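Lin1944 protein (Listeria innocua, PDB 3D7L) is of unknown function but belongs to the short-chain dehydrogenase/reductase family and is probably an oxidoreductase. Local coordinates at residues D[7-12]-D[60-65]. Sequence-based numbering, arbitrary orientation.
Sequences LLIGAS and DAIVSA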
loop_
_atom_site.group_PDB
_atom_site.type_symbol
_atom_site.label_atom_id
_atom_site.label_comp_id
_atom_site.label_asym_id
_atom_site.label_seq_id
_atom_site.Cartn_x
_atom_site.Cartn_y
_atom_site.Cartn_z
ATOM N N LEU D 7 -19.339 -14.692 -3.776
ATOM C CA LEU D 7 -19.565 -13.855 -2.601
ATOM C C LEU D 7 -19.179 -12.427 -2.958
ATOM O O LEU D 7 -18.015 -12.137 -3.288
ATOM C CB LEU D 7 -18.757 -14.346 -1.396
ATOM C CG LEU D 7 -18.845 -13.495 -0.123
ATOM C CD1 LEU D 7 -20.251 -13.501 0.489
ATOM C CD2 LEU D 7 -17.791 -13.949 0.922
ATOM N N LEU D 8 -20.165 -11.542 -2.927
ATOM C CA LEU D 8 -19.950 -10.157 -3.292
ATOM C C LEU D 8 -20.049 -9.290 -2.048
ATOM O O LEU D 8 -21.151 -9.100 -1.498
ATOM C CB LEU D 8 -20.964 -9.719 -4.360
ATOM C CG LEU D 8 -21.032 -8.238 -4.770
ATOM C CD1 LEU D 8 -19.679 -7.653 -5.173
ATOM C CD2 LEU D 8 -22.053 -8.056 -5.888
ATOM N N ILE D 9 -18.899 -8.785 -1.600
ATOM C CA ILE D 9 -18.836 -7.919 -0.410
ATOM C C ILE D 9 -18.896 -6.482 -0.883
ATOM O O ILE D 9 -18.091 -6.079 -1.722
ATOM C CB ILE D 9 -17.550 -8.181 0.447
ATOM C CG1 ILE D 9 -17.529 -9.643 0.905
ATOM C CG2 ILE D 9 -17.518 -7.293 1.715
ATOM C CD1 ILE D 9 -16.256 -10.389 0.596
ATOM N N GLY D 10 -19.863 -5.720 -0.359
ATOM C CA GLY D 10 -20.048 -4.310 -0.751
ATOM C C GLY D 10 -21.159 -4.132 -1.776
ATOM O O GLY D 10 -21.216 -3.115 -2.460
ATOM N N ALA D 11 -22.049 -5.117 -1.869
ATOM C CA ALA D 11 -23.062 -5.181 -2.931
ATOM C C ALA D 11 -24.045 -4.006 -2.968
ATOM O O ALA D 11 -24.549 -3.673 -4.034
ATOM C CB ALA D 11 -23.822 -6.499 -2.881
ATOM N N SER D 12 -24.298 -3.382 -1.814
ATOM C CA SER D 12 -25.238 -2.259 -1.726
ATOM C C SER D 12 -24.649 -0.898 -2.135
ATOM O O SER D 12 -25.397 0.062 -2.319
ATOM C CB SER D 12 -25.826 -2.167 -0.314
ATOM O OG SER D 12 -24.821 -1.728 0.580
ATOM N N ASP D 60 -16.879 -19.993 -5.524
ATOM C CA ASP D 60 -16.005 -19.969 -6.688
ATOM C C ASP D 60 -15.291 -18.635 -6.820
ATOM O O ASP D 60 -14.204 -18.571 -7.389
ATOM C CB ASP D 60 -16.803 -20.249 -7.952
ATOM C CG ASP D 60 -17.436 -21.604 -7.921
ATOM O OD1 ASP D 60 -18.676 -21.676 -7.807
ATOM O OD2 ASP D 60 -16.683 -22.601 -7.944
ATOM N N ALA D 61 -15.887 -17.575 -6.295
ATOM C CA ALA D 61 -15.273 -16.235 -6.400
ATOM C C ALA D 61 -15.614 -15.405 -5.193
ATOM O O ALA D 61 -16.729 -15.476 -4.683
ATOM C CB ALA D 61 -15.726 -15.513 -7.658
ATOM N N ILE D 62 -14.650 -14.599 -4.763
ATOM C CA ILE D 62 -14.841 -13.634 -3.699
ATOM C C ILE D 62 -14.445 -12.291 -4.311
ATOM O O ILE D 62 -13.328 -12.124 -4.832
ATOM C CB ILE D 62 -13.973 -13.951 -2.453
ATOM C CG1 ILE D 62 -14.410 -15.278 -1.801
ATOM C CG2 ILE D 62 -14.016 -12.773 -1.447
ATOM C CD1 ILE D 62 -13.447 -15.786 -0.742
ATOM N N VAL D 63 -15.399 -11.369 -4.259
ATOM C CA VAL D 63 -15.335 -10.081 -4.895
ATOM C C VAL D 63 -15.533 -9.036 -3.819
ATOM O O VAL D 63 -16.546 -9.006 -3.147
ATOM C CB VAL D 63 -16.452 -9.885 -5.916
ATOM C CG1 VAL D 63 -16.324 -8.525 -6.570
ATOM C CG2 VAL D 63 -16.459 -11.001 -6.972
ATOM N N SER D 64 -14.561 -8.148 -3.696
ATOM C CA SER D 64 -14.645 -7.060 -2.744
ATOM C C SER D 64 -14.823 -5.773 -3.521
ATOM O O SER D 64 -13.919 -5.375 -4.278
ATOM C CB SER D 64 -13.362 -6.992 -1.914
ATOM O OG SER D 64 -13.272 -5.764 -1.193
ATOM N N ALA D 65 -15.996 -5.156 -3.360
ATOM C CA ALA D 65 -16.240 -3.800 -3.843
ATOM C C ALA D 65 -16.515 -2.906 -2.621
ATOM O O ALA D 65 -17.500 -2.162 -2.562
ATOM C CB ALA D 65 -17.400 -3.801 -4.807
HETATM O O HOH W 1 -19.616 -0.724 -3.646
#
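The carbonyl oxygen of Val-63 takes the amide of Ile-9, N to O 2.8 Å, and is also touched by the CA-H of Leu-8, whose CA lies 3.6 Å from it. Leu-7 O is used in the same double way, accepting Val-63 N at 2.9 Å and meeting the CA-H of Ile-62. Two further bonds, Leu-7 N to Ala-61 O and Ala-65 N to Ile-9 O, complete the regular parallel pairing, in which Leu-7, Leu-8 and Ile-9 stand beside Ile-62, Val-63 and Ser-64.

On one face, Leu-8 reaches across to Val-63. With CG anti to the backbone N (chi1 172°), and so beside its own carbonyl carbon, the branch CD1 comes 3.7 Å from Val-63 CG1, the two side chains crossing at a slant. On the other face Ile-9 and Ile-62 run alongside each other in one direction, with Ile-9 CD1 3.9 Å from Ile-62 CG2.

Past the strands, a water donates to both Gly-10 O and Ala-65 O, 2.8 Å from the water oxygen to Ala-65 O, and so bridges the two strands just beyond their last bond. Gly-10, with phi at 99° and no side chain, brings its CA to 3.8 Å from Ala-65 O. Here the first strand of the Rossmann fold gives way to the glycine-containing turn that in SDR relatives lines the cofactor site.

Strand 5-9 sits between 28-33 and 59-64, and 108-113 flanks the latter, its Thr-113 OG1 hydrogen-bonded to Ser-64 O. Tyr-53 of helix 46-56 touches both Leu-7 and Ile-62, and on that same face Ser-64 OG hydrogen-bonds Gln-93 OE1 of helix 79-100.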